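Local structure of glycoside Hydrolase (Bacteroides plebeius, 5T3B) at residues 223-228 / 315-320; 194-199 / 214-219; 231-236 / 324-329; 219-224 / 274-279; 247-252 / 328-333. The protein is a family 50 glycoside hydrolase of a gut Bacteroides that probably hydrolyses glycosidic bonds, perhaps in agarose-like polysaccharides as relatives do. All blocks are in the same frame, centred on the assembly; numbering follows the deposited sequence.

Contact 1 (223-228 / 315-320)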
# COMPACT_ATOMS: atom_id res chain seq x y z
N GLY A 223 2.79 -7.62 28.08
CA GLY A 223 4.06 -7.19 27.54
C GLY A 223 4.04 -6.65 26.11
O GLY A 223 5.08 -6.26 25.61
N TRP A 224 2.86 -6.60 25.49
CA TRP A 224 2.75 -6.15 24.08
C TRP A 224 3.33 -4.72 23.93
O TRP A 224 4.18 -4.48 23.07
CB TRP A 224 1.32 -6.25 23.61
CG TRP A 224 1.02 -5.54 22.36
CD1 TRP A 224 0.21 -4.47 22.24
CD2 TRP A 224 1.54 -5.77 21.02
NE1 TRP A 224 0.13 -4.04 20.94
CE2 TRP A 224 0.96 -4.81 20.17
CE3 TRP A 224 2.40 -6.71 20.47
CZ2 TRP A 224 1.25 -4.75 18.81
CZ3 TRP A 224 2.67 -6.65 19.13
CH2 TRP A 224 2.11 -5.68 18.33
N ASP A 225 2.82 -3.78 24.75
CA ASP A 225 3.25 -2.39 24.56
C ASP A 225 4.77 -2.24 24.78
O ASP A 225 5.45 -1.55 24.01
CB ASP A 225 2.55 -1.45 25.53
CG ASP A 225 1.11 -1.15 25.25
OD1 ASP A 225 0.55 -1.59 24.31
OD2 ASP A 225 0.44 -0.51 26.15
N GLU A 226 5.27 -2.88 25.83
CA GLU A 226 6.67 -2.80 26.10
C GLU A 226 7.56 -3.46 25.05
O GLU A 226 8.65 -2.98 24.71
CB GLU A 226 7.01 -3.38 27.48
CG GLU A 226 8.47 -3.26 27.89
CD GLU A 226 9.12 -1.86 27.78
OE1 GLU A 226 8.45 -0.81 28.05
OE2 GLU A 226 10.33 -1.85 27.36
N TRP A 227 7.09 -4.60 24.55
CA TRP A 227 7.81 -5.32 23.54
C TRP A 227 7.94 -4.43 22.26
O TRP A 227 9.01 -4.35 21.66
CB TRP A 227 7.16 -6.67 23.20
CG TRP A 227 7.87 -7.34 22.06
CD1 TRP A 227 8.96 -8.12 22.14
CD2 TRP A 227 7.61 -7.17 20.69
NE1 TRP A 227 9.38 -8.49 20.90
CE2 TRP A 227 8.57 -7.89 19.99
CE3 TRP A 227 6.64 -6.49 19.97
CZ2 TRP A 227 8.63 -7.90 18.58
CZ3 TRP A 227 6.70 -6.51 18.57
CH2 TRP A 227 7.69 -7.18 17.91
N CYS A 228 6.85 -3.74 21.91
CA CYS A 228 6.96 -2.87 20.75
C CYS A 228 8.07 -1.83 20.92
O CYS A 228 8.82 -1.50 19.99
CB CYS A 228 5.58 -2.22 20.44
SG CYS A 228 4.35 -3.28 19.75
N TYR A 315 -2.18 -0.43 16.87
CA TYR A 315 -1.57 0.74 16.29
C TYR A 315 -0.99 1.69 17.34
O TYR A 315 0.08 2.27 17.11
CB TYR A 315 -2.56 1.47 15.40
CG TYR A 315 -2.96 0.77 14.10
CD1 TYR A 315 -2.00 0.27 13.21
CD2 TYR A 315 -4.29 0.64 13.77
CE1 TYR A 315 -2.40 -0.26 12.01
CE2 TYR A 315 -4.68 0.11 12.57
CZ TYR A 315 -3.73 -0.35 11.70
OH TYR A 315 -4.15 -0.91 10.48
N SER A 316 -1.67 1.84 18.47
CA SER A 316 -1.16 2.74 19.45
C SER A 316 0.13 2.25 20.06
O SER A 316 1.06 3.04 20.30
CB SER A 316 -2.23 3.01 20.49
OG SER A 316 -2.48 1.83 21.30
N ALA A 317 0.26 0.94 20.27
CA ALA A 317 1.50 0.42 20.80
C ALA A 317 2.68 0.73 19.87
O ALA A 317 3.77 1.04 20.31
CB ALA A 317 1.43 -1.09 20.99
N ILE A 318 2.45 0.59 18.56
CA ILE A 318 3.52 0.77 17.62
C ILE A 318 3.88 2.27 17.47
O ILE A 318 5.03 2.65 17.47
CB ILE A 318 3.17 0.07 16.31
CG1 ILE A 318 3.10 -1.46 16.61
CG2 ILE A 318 4.24 0.39 15.25
CD1 ILE A 318 2.42 -2.27 15.51
N LYS A 319 2.85 3.12 17.35
CA LYS A 319 3.13 4.53 17.28
C LYS A 319 3.84 5.03 18.56
O LYS A 319 4.81 5.80 18.48
CB LYS A 319 1.87 5.33 17.01
CG LYS A 319 2.09 6.83 16.85
CD LYS A 319 3.07 7.18 15.71
CE LYS A 319 3.06 8.66 15.40
NZ LYS A 319 1.99 8.97 14.45
N ASN A 320 3.36 4.58 19.71
CA ASN A 320 4.01 4.98 20.99
C ASN A 320 5.45 4.47 21.06
O ASN A 320 6.32 5.10 21.59
CB ASN A 320 3.15 4.56 22.16
CG ASN A 320 1.88 5.39 22.22
OD1 ASN A 320 1.91 6.56 21.86
ND2 ASN A 320 0.79 4.85 22.73
O HOH W 1 4.38 0.86 23.00
O HOH W 2 -1.56 -0.70 23.25

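Contact 2 (194-199 / 214-219)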
# COMPACT_ATOMS: atom_id res chain seq x y z
N SER A 194 6.89 -7.94 10.59
CA SER A 194 5.88 -8.89 11.07
C SER A 194 5.79 -8.81 12.60
O SER A 194 6.26 -9.70 13.31
CB SER A 194 6.22 -10.30 10.62
OG SER A 194 6.27 -10.40 9.21
N PHE A 195 5.23 -7.70 13.11
CA PHE A 195 5.31 -7.45 14.54
C PHE A 195 4.61 -8.55 15.37
O PHE A 195 5.15 -8.97 16.40
CB PHE A 195 4.73 -6.10 14.91
CG PHE A 195 5.66 -4.93 14.81
CD1 PHE A 195 6.48 -4.72 13.72
CD2 PHE A 195 5.71 -3.98 15.82
CE1 PHE A 195 7.30 -3.62 13.61
CE2 PHE A 195 6.56 -2.91 15.74
CZ PHE A 195 7.31 -2.67 14.61
N LEU A 196 3.42 -8.96 14.97
CA LEU A 196 2.70 -9.90 15.81
C LEU A 196 3.45 -11.25 15.94
O LEU A 196 3.58 -11.81 17.04
CB LEU A 196 1.28 -10.10 15.30
CG LEU A 196 0.40 -8.86 15.47
CD1 LEU A 196 -0.81 -8.91 14.57
CD2 LEU A 196 -0.04 -8.69 16.91
N ALA A 197 3.96 -11.73 14.81
CA ALA A 197 4.76 -12.96 14.80
C ALA A 197 6.00 -12.81 15.61
O ALA A 197 6.42 -13.75 16.33
CB ALA A 197 5.07 -13.41 13.39
N GLU A 198 6.70 -11.65 15.49
CA GLU A 198 7.92 -11.47 16.24
C GLU A 198 7.64 -11.42 17.76
O GLU A 198 8.46 -11.89 18.57
CB GLU A 198 8.68 -10.26 15.75
CG GLU A 198 9.29 -10.53 14.38
CD GLU A 198 10.42 -11.56 14.36
OE1 GLU A 198 10.94 -11.89 15.35
OE2 GLU A 198 10.80 -12.03 13.28
N PHE A 199 6.54 -10.78 18.15
CA PHE A 199 6.16 -10.76 19.56
C PHE A 199 5.93 -12.19 20.08
O PHE A 199 6.45 -12.58 21.14
CB PHE A 199 4.88 -9.91 19.75
CG PHE A 199 4.29 -9.97 21.13
CD1 PHE A 199 4.90 -9.28 22.17
CD2 PHE A 199 3.11 -10.57 21.36
CE1 PHE A 199 4.34 -9.30 23.42
CE2 PHE A 199 2.57 -10.59 22.61
CZ PHE A 199 3.20 -9.95 23.63
N LEU A 214 -5.96 -15.64 14.33
CA LEU A 214 -6.32 -14.91 15.54
C LEU A 214 -5.14 -14.13 16.15
O LEU A 214 -5.22 -13.67 17.27
CB LEU A 214 -6.93 -15.86 16.58
CG LEU A 214 -8.16 -16.62 16.12
CD1 LEU A 214 -8.73 -17.48 17.25
CD2 LEU A 214 -9.22 -15.79 15.41
N LYS A 215 -4.07 -13.96 15.38
CA LYS A 215 -2.88 -13.34 15.93
C LYS A 215 -3.06 -11.91 16.43
O LYS A 215 -2.34 -11.51 17.33
CB LYS A 215 -1.70 -13.46 15.00
CG LYS A 215 -1.81 -12.65 13.74
CD LYS A 215 -0.52 -12.78 12.97
CE LYS A 215 -0.46 -11.97 11.78
NZ LYS A 215 0.80 -12.56 11.13
N ILE A 216 -4.04 -11.18 15.91
CA ILE A 216 -4.26 -9.88 16.44
C ILE A 216 -4.62 -9.92 17.95
O ILE A 216 -4.39 -8.94 18.66
CB ILE A 216 -5.38 -9.14 15.68
CG1 ILE A 216 -5.46 -7.64 16.06
CG2 ILE A 216 -6.70 -9.81 15.81
CD1 ILE A 216 -4.20 -6.84 15.78
N GLY A 217 -5.13 -11.04 18.45
CA GLY A 217 -5.40 -11.16 19.85
C GLY A 217 -4.20 -11.08 20.77
O GLY A 217 -4.33 -10.89 21.99
N LEU A 218 -2.99 -11.18 20.18
CA LEU A 218 -1.77 -11.01 20.95
C LEU A 218 -1.61 -9.61 21.57
O LEU A 218 -0.89 -9.44 22.56
CB LEU A 218 -0.57 -11.31 20.09
CG LEU A 218 -0.39 -12.75 19.69
CD1 LEU A 218 0.63 -12.90 18.57
CD2 LEU A 218 -0.03 -13.65 20.86
N VAL A 219 -2.38 -8.63 21.05
CA VAL A 219 -2.29 -7.30 21.64
C VAL A 219 -2.85 -7.25 23.07
O VAL A 219 -2.53 -6.31 23.79
CB VAL A 219 -3.02 -6.25 20.80
CG1 VAL A 219 -2.46 -6.19 19.40
CG2 VAL A 219 -4.54 -6.47 20.74
O HOH W 3 2.98 -11.00 12.21

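Contact 3 (231-236 / 324-329)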
# COMPACT_ATOMS: atom_id res chain seq x y z
N TYR A 231 11.36 -3.46 20.43
CA TYR A 231 11.62 -3.87 19.05
C TYR A 231 12.02 -2.67 18.22
O TYR A 231 12.96 -2.75 17.44
CB TYR A 231 10.38 -4.56 18.50
CG TYR A 231 10.64 -5.30 17.19
CD1 TYR A 231 11.57 -6.32 17.10
CD2 TYR A 231 9.90 -5.01 16.05
CE1 TYR A 231 11.79 -7.03 15.90
CE2 TYR A 231 10.11 -5.67 14.86
CZ TYR A 231 11.02 -6.68 14.79
OH TYR A 231 11.23 -7.37 13.64
N LEU A 232 11.37 -1.52 18.39
CA LEU A 232 11.77 -0.32 17.67
C LEU A 232 13.19 0.13 17.92
O LEU A 232 13.80 0.69 17.05
CB LEU A 232 10.85 0.87 17.95
CG LEU A 232 9.71 1.08 16.92
CD1 LEU A 232 10.25 1.59 15.60
CD2 LEU A 232 8.83 -0.13 16.73
N ASN A 233 13.66 -0.16 19.13
CA ASN A 233 15.04 0.17 19.51
C ASN A 233 16.07 -0.92 19.25
O ASN A 233 17.25 -0.74 19.55
CB ASN A 233 15.07 0.69 20.96
CG ASN A 233 14.87 2.16 21.04
OD1 ASN A 233 14.72 2.87 20.05
ND2 ASN A 233 14.85 2.67 22.27
N SER A 234 15.63 -2.02 18.63
CA SER A 234 16.48 -3.14 18.40
C SER A 234 17.21 -3.04 17.08
O SER A 234 16.94 -2.18 16.23
CB SER A 234 15.64 -4.42 18.45
OG SER A 234 14.95 -4.63 17.25
N ASP A 235 18.04 -4.05 16.83
CA ASP A 235 18.80 -4.16 15.59
C ASP A 235 17.89 -4.34 14.37
O ASP A 235 18.30 -4.07 13.23
CB ASP A 235 19.84 -5.31 15.66
CG ASP A 235 21.03 -5.03 16.57
OD1 ASP A 235 21.31 -3.84 16.92
OD2 ASP A 235 21.76 -6.04 16.90
N ALA A 236 16.65 -4.73 14.59
CA ALA A 236 15.71 -4.87 13.43
C ALA A 236 15.47 -3.54 12.71
O ALA A 236 15.20 -3.53 11.49
CB ALA A 236 14.41 -5.43 13.95
N ALA A 324 8.75 6.84 21.48
CA ALA A 324 9.72 6.59 22.57
C ALA A 324 11.10 6.15 22.15
O ALA A 324 12.02 5.98 22.98
CB ALA A 324 9.16 5.54 23.54
N SER A 325 11.28 5.94 20.85
CA SER A 325 12.47 5.30 20.31
C SER A 325 13.62 6.26 20.10
O SER A 325 13.46 7.47 20.24
CB SER A 325 12.15 4.63 18.96
OG SER A 325 12.01 5.60 17.90
N LYS A 326 14.71 5.72 19.59
CA LYS A 326 15.86 6.47 19.13
C LYS A 326 15.58 7.28 17.85
O LYS A 326 16.44 8.07 17.45
CB LYS A 326 16.98 5.46 18.84
CG LYS A 326 17.47 4.70 20.06
CD LYS A 326 18.22 3.41 19.65
CE LYS A 326 18.58 2.54 20.84
NZ LYS A 326 19.23 1.33 20.29
N ASP A 327 14.43 7.12 17.24
CA ASP A 327 14.08 7.92 16.03
C ASP A 327 12.56 8.22 15.98
O ASP A 327 11.81 7.56 15.24
CB ASP A 327 14.54 7.28 14.74
CG ASP A 327 14.16 8.12 13.53
OD1 ASP A 327 13.75 9.32 13.72
OD2 ASP A 327 14.20 7.58 12.41
N PRO A 328 12.10 9.20 16.74
CA PRO A 328 10.68 9.50 16.71
C PRO A 328 10.13 10.08 15.42
O PRO A 328 8.94 10.22 15.27
CB PRO A 328 10.50 10.52 17.83
CG PRO A 328 11.73 10.45 18.62
CD PRO A 328 12.85 9.95 17.77
N GLU A 329 11.01 10.41 14.45
CA GLU A 329 10.59 10.97 13.20
C GLU A 329 10.41 9.92 12.09
O GLU A 329 9.97 10.30 10.98
CB GLU A 329 11.56 12.05 12.69
CG GLU A 329 11.54 13.33 13.51
CD GLU A 329 12.66 14.23 13.08
OE1 GLU A 329 12.45 15.09 12.16
OE2 GLU A 329 13.82 14.02 13.60
O HOH W 4 14.69 5.45 23.09

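Contact 4 (219-224 / 274-279)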
# COMPACT_ATOMS: atom_id res chain seq x y z
N VAL A 219 -2.38 -8.63 21.05
CA VAL A 219 -2.29 -7.30 21.64
C VAL A 219 -2.85 -7.25 23.07
O VAL A 219 -2.53 -6.31 23.79
CB VAL A 219 -3.02 -6.25 20.80
CG1 VAL A 219 -2.46 -6.19 19.40
CG2 VAL A 219 -4.54 -6.47 20.74
N PHE A 220 -3.55 -8.28 23.49
CA PHE A 220 -4.05 -8.36 24.86
C PHE A 220 -3.13 -9.09 25.79
O PHE A 220 -3.42 -9.19 27.00
CB PHE A 220 -5.42 -9.02 24.87
CG PHE A 220 -6.45 -8.28 24.04
CD1 PHE A 220 -6.96 -7.07 24.49
CD2 PHE A 220 -6.91 -8.79 22.82
CE1 PHE A 220 -7.88 -6.38 23.75
CE2 PHE A 220 -7.83 -8.08 22.08
CZ PHE A 220 -8.32 -6.88 22.56
N TYR A 221 -2.04 -9.65 25.25
CA TYR A 221 -1.13 -10.42 26.07
C TYR A 221 -0.20 -9.52 26.86
O TYR A 221 0.15 -8.40 26.41
CB TYR A 221 -0.35 -11.41 25.20
CG TYR A 221 -1.10 -12.62 24.73
CD1 TYR A 221 -2.33 -12.55 24.12
CD2 TYR A 221 -0.55 -13.89 24.92
CE1 TYR A 221 -3.01 -13.70 23.69
CE2 TYR A 221 -1.22 -15.04 24.53
CZ TYR A 221 -2.43 -14.96 23.90
OH TYR A 221 -3.13 -16.05 23.50
N ASP A 222 0.25 -10.04 28.00
CA ASP A 222 1.16 -9.28 28.82
C ASP A 222 2.41 -8.90 28.00
O ASP A 222 2.99 -9.74 27.32
CB ASP A 222 1.58 -10.06 30.04
CG ASP A 222 0.47 -10.10 31.15
OD1 ASP A 222 -0.65 -9.55 30.99
OD2 ASP A 222 0.74 -10.63 32.22
N GLY A 223 2.79 -7.62 28.08
CA GLY A 223 4.06 -7.19 27.54
C GLY A 223 4.04 -6.65 26.11
O GLY A 223 5.08 -6.26 25.61
N TRP A 224 2.86 -6.60 25.49
CA TRP A 224 2.75 -6.15 24.08
C TRP A 224 3.33 -4.72 23.93
O TRP A 224 4.18 -4.48 23.07
CB TRP A 224 1.32 -6.25 23.61
CG TRP A 224 1.02 -5.54 22.36
CD1 TRP A 224 0.21 -4.47 22.24
CD2 TRP A 224 1.54 -5.77 21.02
NE1 TRP A 224 0.13 -4.04 20.94
CE2 TRP A 224 0.96 -4.81 20.17
CE3 TRP A 224 2.40 -6.71 20.47
CZ2 TRP A 224 1.25 -4.75 18.81
CZ3 TRP A 224 2.67 -6.65 19.13
CH2 TRP A 224 2.11 -5.68 18.33
N LYS A 274 -10.04 -20.84 28.00
CA LYS A 274 -10.64 -19.60 28.51
C LYS A 274 -9.65 -18.75 29.35
O LYS A 274 -9.98 -17.66 29.80
CB LYS A 274 -11.94 -19.88 29.26
CG LYS A 274 -13.06 -20.63 28.51
CD LYS A 274 -13.33 -20.17 27.09
CE LYS A 274 -14.47 -20.91 26.36
NZ LYS A 274 -14.73 -20.44 24.95
N GLN A 275 -8.43 -19.23 29.60
CA GLN A 275 -7.38 -18.45 30.19
C GLN A 275 -6.63 -17.59 29.11
O GLN A 275 -5.76 -16.80 29.41
CB GLN A 275 -6.31 -19.38 30.85
CG GLN A 275 -6.86 -20.30 31.92
CD GLN A 275 -7.77 -19.52 32.77
OE1 GLN A 275 -9.00 -19.77 32.85
NE2 GLN A 275 -7.21 -18.49 33.37
N ASP A 276 -6.93 -17.82 27.82
CA ASP A 276 -6.30 -17.05 26.75
C ASP A 276 -6.67 -15.56 26.91
O ASP A 276 -7.86 -15.27 26.91
CB ASP A 276 -6.77 -17.58 25.41
CG ASP A 276 -5.92 -17.12 24.23
OD1 ASP A 276 -5.64 -15.90 24.14
OD2 ASP A 276 -5.58 -18.00 23.39
N PRO A 277 -5.67 -14.64 26.99
CA PRO A 277 -6.00 -13.22 27.06
C PRO A 277 -6.97 -12.73 25.96
O PRO A 277 -7.75 -11.79 26.19
CB PRO A 277 -4.65 -12.52 27.02
CG PRO A 277 -3.75 -13.55 27.70
CD PRO A 277 -4.23 -14.85 27.11
N ALA A 278 -6.89 -13.32 24.76
CA ALA A 278 -7.81 -12.95 23.68
C ALA A 278 -9.25 -13.32 24.00
O ALA A 278 -10.14 -12.50 23.75
CB ALA A 278 -7.38 -13.59 22.37
N TYR A 279 -9.47 -14.51 24.58
CA TYR A 279 -10.78 -14.86 25.03
C TYR A 279 -11.24 -13.89 26.13
O TYR A 279 -12.37 -13.36 26.12
CB TYR A 279 -10.83 -16.32 25.55
CG TYR A 279 -12.17 -16.51 26.24
CD1 TYR A 279 -13.34 -16.71 25.48
CD2 TYR A 279 -12.30 -16.40 27.62
CE1 TYR A 279 -14.58 -16.77 26.05
CE2 TYR A 279 -13.54 -16.46 28.22
CZ TYR A 279 -14.68 -16.66 27.43
OH TYR A 279 -15.91 -16.70 28.02

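Contact 5 (247-252 / 328-333). With EDO (1,2-ethanediol), chain M.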
# COMPACT_ATOMS: atom_id res chain seq x y z
N LEU A 247 11.28 5.97 3.60
CA LEU A 247 9.98 6.60 3.54
C LEU A 247 9.23 6.38 4.86
O LEU A 247 8.57 7.27 5.38
CB LEU A 247 9.19 6.07 2.35
CG LEU A 247 7.82 6.57 2.08
CD1 LEU A 247 7.87 8.07 1.82
CD2 LEU A 247 7.25 5.86 0.87
N GLY A 248 9.28 5.16 5.39
CA GLY A 248 8.61 4.75 6.59
C GLY A 248 8.60 3.26 6.64
O GLY A 248 9.30 2.59 5.91
N PHE A 249 7.77 2.68 7.55
CA PHE A 249 7.71 1.21 7.65
C PHE A 249 6.29 0.72 7.85
O PHE A 249 5.42 1.42 8.35
CB PHE A 249 8.58 0.68 8.80
CG PHE A 249 8.04 0.96 10.20
CD1 PHE A 249 8.19 2.22 10.78
CD2 PHE A 249 7.42 -0.02 10.91
CE1 PHE A 249 7.71 2.49 12.02
CE2 PHE A 249 6.94 0.24 12.16
CZ PHE A 249 7.05 1.51 12.71
N PHE A 250 6.10 -0.53 7.46
CA PHE A 250 4.86 -1.25 7.71
C PHE A 250 5.12 -2.25 8.81
O PHE A 250 6.15 -2.92 8.82
CB PHE A 250 4.38 -2.01 6.47
CG PHE A 250 4.38 -1.15 5.24
CD1 PHE A 250 3.36 -0.22 5.01
CD2 PHE A 250 5.42 -1.24 4.33
CE1 PHE A 250 3.42 0.59 3.92
CE2 PHE A 250 5.48 -0.40 3.24
CZ PHE A 250 4.49 0.49 3.03
N SER A 251 4.18 -2.42 9.74
CA SER A 251 4.40 -3.31 10.90
C SER A 251 3.91 -4.77 10.68
O SER A 251 4.20 -5.63 11.50
CB SER A 251 3.75 -2.72 12.14
OG SER A 251 2.38 -2.54 11.94
N ASP A 252 3.07 -4.97 9.66
CA ASP A 252 2.43 -6.23 9.37
C ASP A 252 1.81 -6.07 8.00
O ASP A 252 1.90 -5.02 7.36
CB ASP A 252 1.43 -6.63 10.46
CG ASP A 252 2.02 -7.47 11.56
OD1 ASP A 252 2.58 -8.53 11.29
OD2 ASP A 252 1.90 -7.13 12.79
N PRO A 328 12.10 9.20 16.74
CA PRO A 328 10.68 9.50 16.71
C PRO A 328 10.13 10.08 15.42
O PRO A 328 8.94 10.22 15.27
CB PRO A 328 10.50 10.52 17.83
CG PRO A 328 11.73 10.45 18.62
CD PRO A 328 12.85 9.95 17.77
N GLU A 329 11.01 10.41 14.45
CA GLU A 329 10.59 10.97 13.20
C GLU A 329 10.41 9.92 12.09
O GLU A 329 9.97 10.30 10.98
CB GLU A 329 11.56 12.05 12.69
CG GLU A 329 11.54 13.33 13.51
CD GLU A 329 12.66 14.23 13.08
OE1 GLU A 329 12.45 15.09 12.16
OE2 GLU A 329 13.82 14.02 13.60
N LEU A 330 10.64 8.62 12.38
CA LEU A 330 10.39 7.56 11.40
C LEU A 330 8.89 7.48 11.19
O LEU A 330 8.16 7.33 12.17
CB LEU A 330 10.94 6.27 11.95
CG LEU A 330 10.86 5.06 11.04
CD1 LEU A 330 11.65 5.29 9.75
CD2 LEU A 330 11.34 3.83 11.78
N LEU A 331 8.41 7.48 9.94
CA LEU A 331 6.99 7.37 9.68
C LEU A 331 6.49 5.94 9.82
O LEU A 331 7.07 5.00 9.26
CB LEU A 331 6.62 7.90 8.30
CG LEU A 331 6.93 9.37 8.03
CD1 LEU A 331 6.43 9.77 6.66
CD2 LEU A 331 6.33 10.25 9.11
N TYR A 332 5.33 5.83 10.48
CA TYR A 332 4.63 4.59 10.62
C TYR A 332 3.51 4.55 9.58
O TYR A 332 2.57 5.33 9.61
CB TYR A 332 4.10 4.41 12.02
CG TYR A 332 3.33 3.14 12.25
CD1 TYR A 332 3.66 1.95 11.60
CD2 TYR A 332 2.24 3.13 13.07
CE1 TYR A 332 2.94 0.77 11.80
CE2 TYR A 332 1.51 2.00 13.31
CZ TYR A 332 1.83 0.82 12.66
OH TYR A 332 1.11 -0.32 12.82
N LEU A 333 3.64 3.59 8.65
CA LEU A 333 2.72 3.50 7.49
C LEU A 333 1.71 2.37 7.65
O LEU A 333 1.07 2.02 6.66
CB LEU A 333 3.54 3.31 6.23
CG LEU A 333 4.68 4.30 5.99
CD1 LEU A 333 5.46 3.93 4.73
CD2 LEU A 333 4.20 5.72 5.88
C1 EDO M . 7.24 10.00 13.11
O1 EDO M . 6.32 8.95 13.44
C2 EDO M . 6.69 11.39 13.53
O2 EDO M . 5.38 11.34 12.91
O HOH W 5 10.20 7.70 7.72

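Contact 1 (223-228 / 315-320)
Ala317 puts its methyl group into the notch made by Trp224, Asp225 and Cys228, pointing straight at the opposing helix. The indole of Trp224 reaches it obliquely and with its pyrrole side: NE1 lies 3.2 Å from Ala317 CB. That nitrogen spends its N-H on Lys313 O, one turn earlier on the helix of Ala317, which fixes the rotation of the ring. With CG anti to the backbone N (chi1 166°), the indole extends across to helix 300-324. Asp225 approaches the same methyl from a different side, roughly at right angles to the indole nitrogen, its OD1 3.5 Å from Ala317 CB. Cys228 fills the next turn; its SG rests over the rim of one Trp224 face and touches Ile318 CG1 at 3.8 Å. The short helical segments run in broadly the same direction, 34° apart, with axes 8.5 Å from each other at closest approach, a packing consistent with outer helices of a (beta/alpha)8 barrel. No direct hydrogen bond spans the pair, so water does that work. One water donates to Asp225 O and Ala317 O, at 2.8 Å each, joining the two backbones beside the methyl. A second water donates to Asp225 OD1.

Contact 2 (194-199 / 214-219)
Leu196 drives its two methyl groups against the 3-10 segment 215-219, and this is where the packing is closest. CD2 sits 3.7 Å from Lys215 O and also touches Leu218 CB and Val219 CG1, while CD1 lies over the start of Ile216, 4.0 Å from Ile216 CA. Leu218 returns the contact, its CD1 reaching 3.5 Å from Leu196 O. One helical turn on, Phe199 and Leu218 slide past each other in opposite directions, with ring atom CD2 of Phe199 4.0 Å from Leu218 CB. Cut back to an alanine here, Leu196 would probably leave a gap between the helix and the 3-10 segment, and Ile216 and Leu218 would lose their shared apolar partner. The Lys215 side is looser and wetter. Its first torsion (chi1 68°) sets CG between the backbone N and the carbonyl carbon, and from there the extended chain passes obliquely across Leu196, CD being 4.0 Å from Leu196 CB. Lys215 is partly exposed, and its NZ donates to a water at 2.9 Å, which also accepts from Ala197 N in the first turn of the helix. Helix 224-232 closes over the apolar side through Trp224 and Trp227, both edge-to-face with Phe199, while helix 300-324 packs Tyr314 on Leu196 and Cys310 on Ile216, and helix 264-269 lies behind Ile216.

Contact 3 (231-236 / 324-329)
Lys326 turns CG beside its own backbone N (chi1 -64°) and then runs fully extended, which lays its aliphatic chain across the Asn233 amide and carries the ammonium to the Asn233 backbone. Asn233 (chi1 -89°) in turn aims OD1 at the start of that lysine. Two bonds result: Lys326 N donates to Asn233 OD1 at 2.9 Å with an N-H...O angle of 160°, and Lys326 NZ donates to Asn233 O at 3.0 Å, both in the carbonyl plane on a lone pair. Between them, Lys326 CE passes 3.7 Å from Asn233 CG. The pair ties the end of helix 224-232 to the loop leaving helix 300-324. That loop is held by an ST turn, Ser325 OG accepting from Asp327 N, while the same hydroxyl is also bonded to Val322 O. With a leucine in its place, Asn233 would probably leave Lys326 N without an acceptor and sever the water bridge. That water accepts from Asn233 ND2 at 2.9 Å and donates to Ala324 O.

Contact 4 (219-224 / 274-279)
Pro277 lies over one face of the Tyr221 ring, its CD 3.9 Å from the centroid and 19° off the normal, a CH-pi contact displaced toward the rim. Tyr221 and Pro277 cross at about a right angle, and Pro277 CB comes 3.7 Å from Tyr221 CD1. At the end of the ring, Tyr221 OH is 2.6 Å from Asp276 OD1 in a weak, unsettled hydrogen bond; the ring and carboxylate planes stand 84° apart. The neighbouring ring, Phe220, has Val219 CG2 over one face, and Ala278 CA approaches it obliquely. Its backbone joins in, Phe220 O lying 3.5 Å from Pro277 CB. Asp276 OD1 has a second role, accepting from Ala278 N at 2.9 Å on the anti side and slightly out of the carboxylate plane. Phe199 and Pro208 also touch Tyr221. The arrangement is that of an Asp N-cap followed by proline at the first turn of helix 277-288, packed on Phe220 and Tyr221, first residue of a type II turn to Trp224 whose Gly223 precedes helix 224-232.

Contact 5 (247-252 / 328-333)
Tyr332 and Phe249 face each other across a single parallel beta bridge, and the tyrosine can be followed outward. Its CB lies 4.1 Å from Phe249 CE1. With CG anti to the backbone N (chi1 179°), the ring crosses the Phe249 side chain obliquely, CD1 over the rim of its face, 3.6 Å from Phe249 CZ. The planes are 26° apart and slid, so overlap is slight. CE1 passes 3.4 Å from Ser251 OG, which sits at the ring edge, and OH closes a 2.7 Å hydrogen bond with Ser251 OG. Behind the rings, Phe249 N donates to Leu331 O at 3.0 Å and Leu333 N to Phe249 O at 2.8 Å. Gly248 lies next to this bridge, its CA 3.1 Å from Leu331 O, where a CB would clash. This fits adjacent inner strands of a (beta/alpha)8 barrel. Both hydroxyls are buried, and Ser251 OG also bonds Tyr314 OH, which reaches Asp252 OD2. That hydroxyl chain, ending at a carboxylate, probably holds the Tyr332 ring in place.

Contact 5 is the deepest of the five, its centre about 12 Å from the centre of the chain. Contact 1 touches it, Ile318 CG2 lying 3.6 Å from Tyr332 CZ, with centres about 13 Å apart. Contact 2 joins it through a probable hydrogen bond from Phe195 N to Ser251 O, 2.8 Å. Helix 224-232 then strings together contacts 1 and 3, whose centres are about 11 Å apart, while Phe199 packs against Trp224 where contacts 1, 2 and 4 converge. Contact 4 is outermost, its centre about 25 Å from that of contact 5. An ethanediol, probably from crystallisation, sits by Leu330 and bonds Asp356.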